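Local coordinates for DegV domain-containing protein spr0652 (PDB 6CNG) that binds a long-chain fatty acid, here linoleic acid, and probably presents it to the fatty acid kinase system of Streptococcus pneumoniae, at residues K24-S29 and I101-I106; V46-T51 and A84-D89; D90-F95 and K121-E126; G112-A117 and I133-S138. All coordinates share one frame; numbering follows the deposited sequence.

Interaction 1: K24-S29 and I101-I106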
loop_
_atom_site.group_PDB
_atom_site.type_symbol
_atom_site.label_atom_id
_atom_site.label_comp_id
_atom_site.label_asym_id
_atom_site.label_seq_id
_atom_site.Cartn_x
_atom_site.Cartn_y
_atom_site.Cartn_z
ATOM N N LYS A 24 7.582 -13.529 -11.556
ATOM C CA LYS A 24 6.845 -13.375 -10.315
ATOM C C LYS A 24 6.819 -11.901 -9.923
ATOM O O LYS A 24 7.837 -11.206 -9.995
ATOM C CB LYS A 24 7.440 -14.213 -9.182
ATOM C CG LYS A 24 6.610 -15.398 -8.822
ATOM C CD LYS A 24 7.243 -16.279 -7.743
ATOM C CE LYS A 24 6.401 -17.514 -7.436
ATOM N NZ LYS A 24 6.910 -18.376 -6.311
ATOM N N ILE A 25 5.643 -11.431 -9.537
ATOM C CA ILE A 25 5.481 -10.151 -8.863
ATOM C C ILE A 25 5.179 -10.460 -7.406
ATOM O O ILE A 25 4.167 -11.099 -7.098
ATOM C CB ILE A 25 4.354 -9.317 -9.492
ATOM C CG1 ILE A 25 4.679 -8.997 -10.946
ATOM C CG2 ILE A 25 4.155 -8.042 -8.697
ATOM C CD1 ILE A 25 3.501 -8.403 -11.701
ATOM N N ILE A 26 6.063 -10.013 -6.524
ATOM C CA ILE A 26 5.960 -10.247 -5.089
ATOM C C ILE A 26 5.709 -8.912 -4.411
ATOM O O ILE A 26 6.278 -7.897 -4.798
ATOM C CB ILE A 26 7.240 -10.899 -4.531
ATOM C CG1 ILE A 26 7.671 -12.064 -5.405
ATOM C CG2 ILE A 26 6.996 -11.363 -3.118
ATOM C CD1 ILE A 26 8.940 -12.729 -4.978
ATOM N N ALA A 27 4.827 -8.909 -3.432
ATOM C CA ALA A 27 4.579 -7.709 -2.654
ATOM C C ALA A 27 4.325 -8.113 -1.215
ATOM O O ALA A 27 3.869 -9.214 -0.950
ATOM C CB ALA A 27 3.364 -6.926 -3.182
ATOM N N ASP A 28 4.633 -7.228 -0.285
ATOM C CA ASP A 28 4.222 -7.485 1.089
ATOM C C ASP A 28 2.759 -7.053 1.302
ATOM O O ASP A 28 2.120 -6.476 0.421
ATOM C CB ASP A 28 5.214 -6.841 2.062
ATOM C CG ASP A 28 5.265 -5.325 1.960
ATOM O OD1 ASP A 28 4.188 -4.700 1.763
ATOM O OD2 ASP A 28 6.373 -4.758 2.109
ATOM N N SER A 29 2.217 -7.333 2.491
ATOM C CA SER A 29 0.795 -7.087 2.745
ATOM C C SER A 29 0.442 -5.591 3.004
ATOM O O SER A 29 -0.700 -5.285 3.393
ATOM C CB SER A 29 0.281 -8.048 3.814
ATOM O OG SER A 29 0.828 -7.785 5.066
ATOM N N ILE A 101 11.991 -11.701 -11.302
ATOM C CA ILE A 101 11.284 -11.386 -10.061
ATOM C C ILE A 101 11.332 -9.895 -9.766
ATOM O O ILE A 101 12.407 -9.301 -9.714
ATOM C CB ILE A 101 11.857 -12.159 -8.861
ATOM C CG1 ILE A 101 11.728 -13.660 -9.077
ATOM C CG2 ILE A 101 11.138 -11.769 -7.603
ATOM C CD1 ILE A 101 12.596 -14.472 -8.170
ATOM N N PHE A 102 10.159 -9.311 -9.530
ATOM C CA PHE A 102 10.007 -7.968 -8.996
ATOM C C PHE A 102 9.376 -8.054 -7.624
ATOM O O PHE A 102 8.444 -8.825 -7.399
ATOM C CB PHE A 102 9.135 -7.095 -9.895
ATOM C CG PHE A 102 9.741 -6.882 -11.204
ATOM C CD1 PHE A 102 9.643 -7.831 -12.189
ATOM C CD2 PHE A 102 10.498 -5.767 -11.435
ATOM C CE1 PHE A 102 10.269 -7.646 -13.399
ATOM C CE2 PHE A 102 11.113 -5.578 -12.638
ATOM C CZ PHE A 102 11.000 -6.516 -13.613
ATOM N N LEU A 103 9.868 -7.228 -6.729
ATOM C CA LEU A 103 9.446 -7.260 -5.349
ATOM C C LEU A 103 9.181 -5.825 -4.949
ATOM O O LEU A 103 10.093 -5.007 -4.936
ATOM C CB LEU A 103 10.541 -7.907 -4.499
ATOM C CG LEU A 103 10.222 -8.300 -3.069
ATOM C CD1 LEU A 103 11.458 -8.890 -2.440
ATOM C CD2 LEU A 103 9.691 -7.148 -2.242
ATOM N N VAL A 104 7.934 -5.521 -4.637
ATOM C CA VAL A 104 7.539 -4.204 -4.176
ATOM C C VAL A 104 7.242 -4.319 -2.697
ATOM O O VAL A 104 6.392 -5.114 -2.290
ATOM C CB VAL A 104 6.300 -3.704 -4.927
ATOM C CG1 VAL A 104 6.002 -2.262 -4.584
ATOM C CG2 VAL A 104 6.493 -3.877 -6.396
ATOM N N THR A 105 7.910 -3.508 -1.902
ATOM C CA THR A 105 7.640 -3.414 -0.490
ATOM C C THR A 105 6.956 -2.104 -0.138
ATOM O O THR A 105 7.035 -1.099 -0.836
ATOM C CB THR A 105 8.917 -3.527 0.339
ATOM O OG1 THR A 105 9.666 -2.314 0.237
ATOM C CG2 THR A 105 9.734 -4.673 -0.123
ATOM N N ILE A 106 6.263 -2.153 0.979
ATOM C CA ILE A 106 5.835 -0.957 1.645
ATOM C C ILE A 106 7.061 -0.114 2.000
ATOM O O ILE A 106 8.206 -0.598 2.046
ATOM C CB ILE A 106 5.073 -1.461 2.886
ATOM C CG1 ILE A 106 4.013 -0.455 3.344
ATOM C CG2 ILE A 106 6.077 -1.895 3.993
ATOM C CD1 ILE A 106 3.120 -0.936 4.503
HETATM O O HOH W 1 3.772 -4.032 -1.012
#
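With chi1 at 63°, Asp28 sets its carboxylate between its own backbone N and carbonyl carbon, and from there the group reaches across to the chain at Ile106. Ile106 N bonds to OD2 of Asp28 at 2.8 Å, meeting that oxygen on its syn side and 20° out of the carboxylate plane; the longer approach to OD1 is weak. Ser113 OG and Gly30 N hold OD2 and OD1 respectively, and a water links OD1 to Val104 O, so this buried carboxylate has several partners.

Before that point the pairing is regular parallel sheet. Ile26 uses both its N and its O toward strand 101-105, bonding to the residues that flank its partner Leu103: N to Phe102 O at 2.8 Å and O to Val104 N at 2.9 Å. The last rung, Asp28 N to Val104 O, is long at 3.4 Å and weak, with the Asp28 carboxylate bonding to Ile106 N just beyond. On the face carrying Ile26 and Ile101, CD1 of Ile26 lies 3.6 Å from CG2 of Ile101.

Helices 88-95 and 113-127 cover that face, through Phe95 and Tyr91 and through Ala117, while strand 43-54 continues the sheet beyond strand 23-28.

Interaction 2: V46-T51 and A84-D89. With EIC (linoleic acid), chain C.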
loop_
_atom_site.group_PDB
_atom_site.type_symbol
_atom_site.label_atom_id
_atom_site.label_comp_id
_atom_site.label_asym_id
_atom_site.label_seq_id
_atom_site.Cartn_x
_atom_site.Cartn_y
_atom_site.Cartn_z
ATOM N N VAL A 46 2.435 -13.124 -5.645
ATOM C CA VAL A 46 2.532 -13.651 -4.294
ATOM C C VAL A 46 2.560 -12.481 -3.341
ATOM O O VAL A 46 3.360 -11.562 -3.520
ATOM C CB VAL A 46 3.809 -14.489 -4.093
ATOM C CG1 VAL A 46 3.907 -14.991 -2.665
ATOM C CG2 VAL A 46 3.834 -15.640 -5.031
ATOM N N SER A 47 1.715 -12.513 -2.327
ATOM C CA SER A 47 1.837 -11.563 -1.243
ATOM C C SER A 47 2.499 -12.205 -0.041
ATOM O O SER A 47 2.179 -13.338 0.345
ATOM C CB SER A 47 0.524 -10.954 -0.812
ATOM O OG SER A 47 0.814 -9.758 -0.107
ATOM N N VAL A 48 3.401 -11.445 0.554
ATOM C CA VAL A 48 4.170 -11.888 1.716
ATOM C C VAL A 48 3.613 -11.181 2.942
ATOM O O VAL A 48 3.753 -9.955 3.085
ATOM C CB VAL A 48 5.666 -11.625 1.526
ATOM C CG1 VAL A 48 6.434 -12.095 2.755
ATOM C CG2 VAL A 48 6.145 -12.278 0.263
ATOM N N PRO A 49 2.994 -11.909 3.866
ATOM C CA PRO A 49 2.282 -11.256 4.960
ATOM C C PRO A 49 3.205 -10.678 6.019
ATOM O O PRO A 49 4.210 -11.270 6.407
ATOM C CB PRO A 49 1.446 -12.399 5.542
ATOM C CG PRO A 49 2.226 -13.580 5.254
ATOM C CD PRO A 49 2.868 -13.375 3.944
ATOM N N LEU A 50 2.838 -9.504 6.490
ATOM C CA LEU A 50 3.316 -9.050 7.784
ATOM C C LEU A 50 2.412 -9.622 8.869
ATOM O O LEU A 50 1.369 -10.210 8.594
ATOM C CB LEU A 50 3.346 -7.518 7.850
ATOM C CG LEU A 50 4.593 -6.902 7.221
ATOM C CD1 LEU A 50 4.484 -6.805 5.727
ATOM C CD2 LEU A 50 4.911 -5.561 7.806
ATOM N N THR A 51 2.808 -9.415 10.114
ATOM C CA THR A 51 2.042 -9.913 11.238
ATOM C C THR A 51 1.634 -8.760 12.128
ATOM O O THR A 51 2.275 -7.712 12.149
ATOM C CB THR A 51 2.849 -10.904 12.063
ATOM O OG1 THR A 51 4.031 -10.264 12.540
ATOM C CG2 THR A 51 3.233 -12.085 11.225
ATOM N N ALA A 84 4.872 -6.507 12.690
ATOM C CA ALA A 84 6.213 -6.981 12.383
ATOM C C ALA A 84 6.328 -7.278 10.900
ATOM O O ALA A 84 5.360 -7.673 10.259
ATOM C CB ALA A 84 6.567 -8.267 13.129
ATOM N N CYS A 85 7.525 -7.119 10.385
ATOM C CA CYS A 85 7.782 -7.242 8.956
ATOM C C CYS A 85 8.167 -8.672 8.610
ATOM O O CYS A 85 8.467 -9.482 9.482
ATOM C CB CYS A 85 8.893 -6.273 8.548
ATOM S SG CYS A 85 10.504 -6.670 9.168
ATOM N N PRO A 86 8.193 -9.012 7.320
ATOM C CA PRO A 86 8.572 -10.365 6.934
ATOM C C PRO A 86 10.046 -10.636 7.134
ATOM O O PRO A 86 10.904 -9.760 7.012
ATOM C CB PRO A 86 8.219 -10.414 5.449
ATOM C CG PRO A 86 7.265 -9.316 5.271
ATOM C CD PRO A 86 7.789 -8.247 6.140
ATOM N N SER A 87 10.317 -11.887 7.446
ATOM C CA SER A 87 11.668 -12.360 7.530
ATOM C C SER A 87 12.268 -12.422 6.134
ATOM O O SER A 87 11.562 -12.600 5.145
ATOM C CB SER A 87 11.657 -13.755 8.092
ATOM O OG SER A 87 12.903 -14.376 7.919
ATOM N N PRO A 88 13.567 -12.287 6.033
ATOM C CA PRO A 88 14.223 -12.550 4.758
ATOM C C PRO A 88 13.878 -13.914 4.212
ATOM O O PRO A 88 13.704 -14.063 3.001
ATOM C CB PRO A 88 15.705 -12.448 5.129
ATOM C CG PRO A 88 15.744 -11.657 6.330
ATOM C CD PRO A 88 14.534 -11.967 7.082
ATOM N N ASP A 89 13.770 -14.910 5.099
ATOM C CA ASP A 89 13.410 -16.261 4.701
ATOM C C ASP A 89 12.032 -16.303 4.070
ATOM O O ASP A 89 11.798 -17.065 3.135
ATOM C CB ASP A 89 13.445 -17.144 5.929
ATOM C CG ASP A 89 13.152 -18.541 5.605
ATOM O OD1 ASP A 89 13.953 -19.130 4.855
ATOM O OD2 ASP A 89 12.115 -19.049 6.073
HETATM C C1 EIC C . 6.009 -3.230 10.361
HETATM C C2 EIC C . 4.969 -2.588 9.450
HETATM C C3 EIC C . 4.762 -1.112 9.701
HETATM C C4 EIC C . 3.964 -0.467 8.592
HETATM C C5 EIC C . 3.839 1.030 8.780
HETATM C C6 EIC C . 3.133 1.699 7.606
HETATM C C7 EIC C . 1.614 1.479 7.593
HETATM C C8 EIC C . 0.994 2.026 6.320
HETATM C C9 EIC C . -0.472 1.662 6.323
HETATM C C10 EIC C . -1.388 2.507 6.743
HETATM C C11 EIC C . -1.050 3.894 7.272
HETATM C C12 EIC C . -2.023 4.837 6.577
HETATM C C13 EIC C . -1.678 5.943 5.953
HETATM C C14 EIC C . -0.245 6.427 5.887
HETATM C C15 EIC C . 0.504 5.815 4.705
HETATM C C16 EIC C . 1.925 6.356 4.672
HETATM C C17 EIC C . 2.754 5.668 3.627
HETATM C C18 EIC C . 4.165 6.211 3.666
HETATM O O1 EIC C . 7.182 -3.454 9.957
HETATM O O2 EIC C . 5.682 -3.535 11.535
HETATM O O HOH W 2 6.282 -11.155 10.583
#
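Thr51 and Ala84 form an antiparallel hydrogen-bonded pair, a short two-strand bridge joining the later part of strand 43-54 to the last residue of strand 82-84 beside the fatty acid carboxylate. Thr51 N bonds to Ala84 O at 3.1 Å, and Ala84 N returns the bond to Thr51 O at 2.9 Å with its donor tilted 30° from the carbonyl plane.

The tight part lies next to this pair, where Leu50 CB is 3.1 Å from Ala84 O. Leu50, its CG beside the backbone N (chi1 -82°), brings its two methyls to different partners: CD1 sits 3.6 Å from CD of Pro86, whereas CD2 reaches the ligand, 3.4 Å from C2 of linoleic acid. Farther along, CG1 of Val48 packs on CB of the same proline at 3.6 Å, so the Pro86 ring is met by both residues.

The other part is looser and wetter. Thr51 and Cys85 are partly exposed, and a water joins Thr51 OG1 to Cys85 O. Beyond Pro86 the chains diverge, and Ser87 OG caps the helix that starts at Pro88 by accepting from Asp89 N. At the pocket end, Cys85 CB comes 3.6 Å from O1 of the linoleic acid, whose carboxylate is hydrogen-bonded to Ser111 OG.

Interaction 3: D90-F95 and K121-E126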
loop_
_atom_site.group_PDB
_atom_site.type_symbol
_atom_site.label_atom_id
_atom_site.label_comp_id
_atom_site.label_asym_id
_atom_site.label_seq_id
_atom_site.Cartn_x
_atom_site.Cartn_y
_atom_site.Cartn_z
ATOM N N ASP A 90 11.101 -15.511 4.578
ATOM C CA ASP A 90 9.786 -15.425 3.962
ATOM C C ASP A 90 9.895 -14.966 2.513
ATOM O O ASP A 90 9.160 -15.444 1.642
ATOM C CB ASP A 90 8.926 -14.443 4.747
ATOM C CG ASP A 90 8.659 -14.905 6.167
ATOM O OD1 ASP A 90 9.077 -16.017 6.517
ATOM O OD2 ASP A 90 8.038 -14.146 6.939
ATOM N N TYR A 91 10.817 -14.045 2.236
ATOM C CA TYR A 91 11.037 -13.595 0.870
ATOM C C TYR A 91 11.700 -14.693 0.045
ATOM O O TYR A 91 11.305 -14.945 -1.095
ATOM C CB TYR A 91 11.857 -12.298 0.900
ATOM C CG TYR A 91 11.040 -11.069 1.254
ATOM C CD1 TYR A 91 9.889 -10.790 0.570
ATOM C CD2 TYR A 91 11.417 -10.195 2.261
ATOM C CE1 TYR A 91 9.132 -9.703 0.871
ATOM C CE2 TYR A 91 10.665 -9.094 2.560
ATOM C CZ TYR A 91 9.520 -8.856 1.864
ATOM O OH TYR A 91 8.713 -7.781 2.109
ATOM N N LEU A 92 12.673 -15.397 0.619
ATOM C CA LEU A 92 13.351 -16.462 -0.118
ATOM C C LEU A 92 12.381 -17.531 -0.595
ATOM O O LEU A 92 12.493 -18.012 -1.727
ATOM C CB LEU A 92 14.412 -17.126 0.761
ATOM C CG LEU A 92 15.648 -16.352 1.142
ATOM C CD1 LEU A 92 16.449 -17.216 2.104
ATOM C CD2 LEU A 92 16.447 -15.992 -0.064
ATOM N N ARG A 93 11.452 -17.942 0.268
ATOM C CA ARG A 93 10.437 -18.907 -0.127
ATOM C C ARG A 93 9.670 -18.429 -1.341
ATOM O O ARG A 93 9.349 -19.214 -2.239
ATOM C CB ARG A 93 9.426 -19.076 1.002
ATOM C CG ARG A 93 9.863 -19.886 2.185
ATOM C CD ARG A 93 8.637 -20.502 2.888
ATOM N NE ARG A 93 7.390 -19.735 2.728
ATOM C CZ ARG A 93 6.401 -20.034 1.880
ATOM N NH1 ARG A 93 6.474 -21.093 1.071
ATOM N NH2 ARG A 93 5.321 -19.262 1.842
ATOM N N ALA A 94 9.297 -17.166 -1.340
ATOM C CA ALA A 94 8.459 -16.615 -2.389
ATOM C C ALA A 94 9.167 -16.557 -3.734
ATOM O O ALA A 94 8.504 -16.527 -4.770
ATOM C CB ALA A 94 8.000 -15.229 -1.969
ATOM N N PHE A 95 10.488 -16.556 -3.741
ATOM C CA PHE A 95 11.218 -16.465 -4.983
ATOM C C PHE A 95 11.143 -17.738 -5.819
ATOM O O PHE A 95 11.359 -17.671 -7.029
ATOM C CB PHE A 95 12.679 -16.173 -4.682
ATOM C CG PHE A 95 12.937 -14.820 -4.111
ATOM C CD1 PHE A 95 12.068 -13.774 -4.304
ATOM C CD2 PHE A 95 14.075 -14.593 -3.406
ATOM C CE1 PHE A 95 12.339 -12.561 -3.799
ATOM C CE2 PHE A 95 14.342 -13.384 -2.896
ATOM C CZ PHE A 95 13.479 -12.361 -3.097
ATOM N N LYS A 121 17.251 -10.809 -1.643
ATOM C CA LYS A 121 17.717 -10.771 -3.022
ATOM C C LYS A 121 19.167 -11.189 -3.096
ATOM O O LYS A 121 19.546 -12.015 -3.926
ATOM C CB LYS A 121 17.563 -9.374 -3.649
ATOM C CG LYS A 121 18.375 -9.206 -4.962
ATOM C CD LYS A 121 18.209 -7.859 -5.639
ATOM C CE LYS A 121 19.086 -7.751 -6.918
ATOM N NZ LYS A 121 18.958 -6.477 -7.671
ATOM N N ASN A 122 19.997 -10.571 -2.276
ATOM C CA ASN A 122 21.420 -10.865 -2.309
ATOM C C ASN A 122 21.712 -12.301 -1.907
ATOM O O ASN A 122 22.649 -12.899 -2.427
ATOM C CB ASN A 122 22.153 -9.869 -1.418
ATOM C CG ASN A 122 22.141 -8.471 -1.990
ATOM O OD1 ASN A 122 22.118 -8.281 -3.201
ATOM N ND2 ASN A 122 22.149 -7.484 -1.119
ATOM N N ILE A 123 20.913 -12.875 -1.007
ATOM C CA ILE A 123 21.117 -14.250 -0.576
ATOM C C ILE A 123 20.702 -15.205 -1.670
ATOM O O ILE A 123 21.392 -16.185 -1.951
ATOM C CB ILE A 123 20.329 -14.528 0.714
ATOM C CG1 ILE A 123 20.896 -13.755 1.911
ATOM C CG2 ILE A 123 20.309 -16.021 1.011
ATOM C CD1 ILE A 123 22.292 -14.200 2.344
ATOM N N TYR A 124 19.567 -14.953 -2.299
ATOM C CA TYR A 124 19.098 -15.879 -3.314
ATOM C C TYR A 124 20.072 -15.960 -4.476
ATOM O O TYR A 124 20.364 -17.051 -4.971
ATOM C CB TYR A 124 17.731 -15.442 -3.813
ATOM C CG TYR A 124 16.925 -16.523 -4.519
ATOM C CD1 TYR A 124 16.226 -17.485 -3.808
ATOM C CD2 TYR A 124 16.825 -16.541 -5.885
ATOM C CE1 TYR A 124 15.466 -18.437 -4.462
ATOM C CE2 TYR A 124 16.085 -17.471 -6.531
ATOM C CZ TYR A 124 15.393 -18.409 -5.826
ATOM O OH TYR A 124 14.672 -19.345 -6.499
ATOM N N LEU A 125 20.564 -14.812 -4.947
ATOM C CA LEU A 125 21.466 -14.778 -6.088
ATOM C C LEU A 125 22.799 -15.438 -5.804
ATOM O O LEU A 125 23.570 -15.664 -6.733
ATOM C CB LEU A 125 21.712 -13.347 -6.547
ATOM C CG LEU A 125 20.480 -12.629 -7.088
ATOM C CD1 LEU A 125 20.853 -11.289 -7.689
ATOM C CD2 LEU A 125 19.800 -13.468 -8.095
ATOM N N GLU A 126 23.099 -15.733 -4.558
ATOM C CA GLU A 126 24.229 -16.603 -4.271
ATOM C C GLU A 126 23.865 -18.050 -4.553
ATOM O O GLU A 126 24.686 -18.812 -5.065
ATOM C CB GLU A 126 24.642 -16.411 -2.815
ATOM C CG GLU A 126 26.109 -16.544 -2.550
ATOM C CD GLU A 126 26.437 -16.289 -1.097
ATOM O OE1 GLU A 126 27.348 -16.981 -0.566
ATOM O OE2 GLU A 126 25.767 -15.396 -0.504
#
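Phe95 presses its side chain against Tyr124, and its successive atoms map the contact. CB lies over one face of the Tyr124 ring, 3.7 Å from the ring centroid, a CH-pi contact in which CE1 of Tyr124 is the nearest atom. CD2 comes next, 3.6 Å from both CG and CD1 of Tyr124. Further out, CE2 meets Tyr124 CB and, near the plane of the phenyl ring, Lys121 N, each at 4.1 Å.

The result is a T-shaped pair: the edge of Phe95 points to the face of Tyr124, with ring planes at 74° and centroids 5.1 Å apart. Tyr124 reaches this place because its CG stands anti to the backbone N (chi1 -161°), sending the ring across to the other helix. Leu92 packs beside it: CD2 approaches the edge of the tyrosine ring and lies 4.0 Å from Tyr124 CB, and it also touches CG2 of Ile123.

No hydrogen bond crosses the contact. Tyr124 also stacks on His128, and Phe95 packs inward on Ile26, Ile101 and Leu103. The short helical segments run at 48° to each other, an oblique packing of two helices over the same face of a sheet, as in three-layer alpha/beta folds.

Interaction 4: G112-A117 and I133-S138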
loop_
_atom_site.group_PDB
_atom_site.type_symbol
_atom_site.label_atom_id
_atom_site.label_comp_id
_atom_site.label_asym_id
_atom_site.label_seq_id
_atom_site.Cartn_x
_atom_site.Cartn_y
_atom_site.Cartn_z
ATOM N N GLY A 112 10.754 -2.460 8.141
ATOM C CA GLY A 112 11.919 -3.188 7.709
ATOM C C GLY A 112 11.665 -4.191 6.612
ATOM O O GLY A 112 12.534 -5.002 6.288
ATOM N N SER A 113 10.480 -4.154 6.022
ATOM C CA SER A 113 10.168 -5.076 4.942
ATOM C C SER A 113 11.190 -4.956 3.821
ATOM O O SER A 113 11.708 -5.957 3.320
ATOM C CB SER A 113 8.755 -4.776 4.438
ATOM O OG SER A 113 8.359 -5.710 3.468
ATOM N N HIS A 114 11.486 -3.734 3.417
ATOM C CA HIS A 114 12.415 -3.537 2.327
ATOM C C HIS A 114 13.809 -4.008 2.693
ATOM O O HIS A 114 14.507 -4.568 1.855
ATOM C CB HIS A 114 12.424 -2.071 1.960
ATOM C CG HIS A 114 13.357 -1.746 0.855
ATOM N ND1 HIS A 114 14.554 -1.102 1.061
ATOM C CD2 HIS A 114 13.282 -1.991 -0.469
ATOM C CE1 HIS A 114 15.182 -0.970 -0.090
ATOM N NE2 HIS A 114 14.429 -1.497 -1.035
ATOM N N ASN A 115 14.237 -3.782 3.931
ATOM C CA ASN A 115 15.556 -4.245 4.357
ATOM C C ASN A 115 15.658 -5.759 4.247
ATOM O O ASN A 115 16.660 -6.282 3.765
ATOM C CB ASN A 115 15.826 -3.763 5.786
ATOM C CG ASN A 115 17.204 -4.165 6.308
ATOM O OD1 ASN A 115 17.364 -5.194 6.947
ATOM N ND2 ASN A 115 18.182 -3.336 6.060
ATOM N N SER A 116 14.626 -6.487 4.687
ATOM C CA SER A 116 14.624 -7.938 4.535
ATOM C C SER A 116 14.622 -8.336 3.072
ATOM O O SER A 116 15.254 -9.327 2.692
ATOM C CB SER A 116 13.401 -8.538 5.217
ATOM O OG SER A 116 13.595 -8.578 6.603
ATOM N N ALA A 117 13.879 -7.599 2.239
ATOM C CA ALA A 117 13.828 -7.918 0.824
ATOM C C ALA A 117 15.173 -7.701 0.177
ATOM O O ALA A 117 15.564 -8.455 -0.705
ATOM C CB ALA A 117 12.781 -7.046 0.137
ATOM N N ILE A 133 16.281 -10.161 -10.246
ATOM C CA ILE A 133 15.421 -9.689 -9.165
ATOM C C ILE A 133 15.585 -8.180 -9.049
ATOM O O ILE A 133 16.706 -7.669 -8.999
ATOM C CB ILE A 133 15.748 -10.377 -7.818
ATOM C CG1 ILE A 133 15.608 -11.904 -7.898
ATOM C CG2 ILE A 133 14.832 -9.878 -6.756
ATOM C CD1 ILE A 133 16.370 -12.645 -6.833
ATOM N N HIS A 134 14.465 -7.469 -9.015
ATOM C CA HIS A 134 14.449 -6.030 -8.812
ATOM C C HIS A 134 13.545 -5.709 -7.635
ATOM O O HIS A 134 12.336 -5.969 -7.683
ATOM C CB HIS A 134 13.943 -5.326 -10.065
ATOM C CG HIS A 134 13.917 -3.832 -9.954
ATOM N ND1 HIS A 134 15.059 -3.069 -9.973
ATOM C CD2 HIS A 134 12.882 -2.968 -9.858
ATOM C CE1 HIS A 134 14.730 -1.796 -9.880
ATOM N NE2 HIS A 134 13.413 -1.707 -9.813
ATOM N N VAL A 135 14.133 -5.111 -6.603
ATOM C CA VAL A 135 13.425 -4.733 -5.386
ATOM C C VAL A 135 13.056 -3.264 -5.479
ATOM O O VAL A 135 13.915 -2.404 -5.699
ATOM C CB VAL A 135 14.288 -4.972 -4.137
ATOM C CG1 VAL A 135 13.479 -4.690 -2.901
ATOM C CG2 VAL A 135 14.851 -6.378 -4.107
ATOM N N ILE A 136 11.785 -2.991 -5.273
ATOM C CA ILE A 136 11.235 -1.658 -5.360
ATOM C C ILE A 136 10.780 -1.311 -3.969
ATOM O O ILE A 136 9.890 -1.953 -3.423
ATOM C CB ILE A 136 10.059 -1.622 -6.347
ATOM C CG1 ILE A 136 10.569 -2.050 -7.728
ATOM C CG2 ILE A 136 9.448 -0.282 -6.346
ATOM C CD1 ILE A 136 9.493 -2.351 -8.735
ATOM N N ASP A 137 11.405 -0.316 -3.389
ATOM C CA ASP A 137 10.832 0.367 -2.244
ATOM C C ASP A 137 9.807 1.369 -2.765
ATOM O O ASP A 137 10.164 2.362 -3.404
ATOM C CB ASP A 137 11.940 1.081 -1.489
ATOM C CG ASP A 137 11.465 1.715 -0.209
ATOM O OD1 ASP A 137 10.255 1.833 0.070
ATOM O OD2 ASP A 137 12.360 2.120 0.544
ATOM N N SER A 138 8.534 1.107 -2.486
ATOM C CA SER A 138 7.481 1.987 -2.932
ATOM C C SER A 138 7.523 3.339 -2.246
ATOM O O SER A 138 6.964 4.310 -2.782
ATOM C CB SER A 138 6.127 1.356 -2.637
ATOM O OG SER A 138 5.835 1.344 -1.259
HETATM O O HOH W 3 15.605 -1.312 -3.608
#
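The imidazole of His114 carries CB of Asp137 over one face, 3.5 Å above the plane and offset toward the rim, while a water lies in plane at its edge. The first is a CH-pi contact, CB standing 3.7 Å from the ring centroid. The Asp137 carboxylate is inclined 31° to the ring, and its OD1 is engaged by Leu139 N and Gly108 N, which holds the group in place above the histidine.

At the edge, the water is 2.8 Å from His114 NE2 and donates to Val135 O at 2.9 Å, so helix and strand are joined by a bridge through solvent; no direct hydrogen bond crosses the contact.

Val135 supplies the apolar part. Its CG1, placed anti to the backbone N (chi1 -175°), lies 3.6 Å from His114 CD2 and 3.9 Å from CB of Ala117, so one methyl touches both residues, a turn apart on the helix.

Ala117 and His114 also touch strand 100-105. The axes of 113-117 and 133-137 run almost antiparallel, at 167° and 9.1 Å apart, the geometry of the connecting helix running antiparallel to the following strand in the beta-alpha-beta unit of strand 100-105, helix 113-127 and strand 132-137.

From the N terminus, strand 23-28 opens the loop that interaction 1 closes on strand 100-105, a loop of 71 residues shut by pairing its two flanking strands. Interaction 2 falls wholly within that loop, tying strand 43-54 to the chain entering helix 88-95. Interaction 3 starts on that helix, inside the same loop, but ends on helix 113-127, so it crosses interaction 1. Interaction 4 opens after interaction 1 has closed, and crosses interaction 3, because 112-117 falls between its two segments; both share helix 113-127. Asp28 and Tyr91 both meet Ser113, and Pro86 O bonds to Ser116 OG, so the sheet, its two covering helices and the ligand-side turn are directly joined.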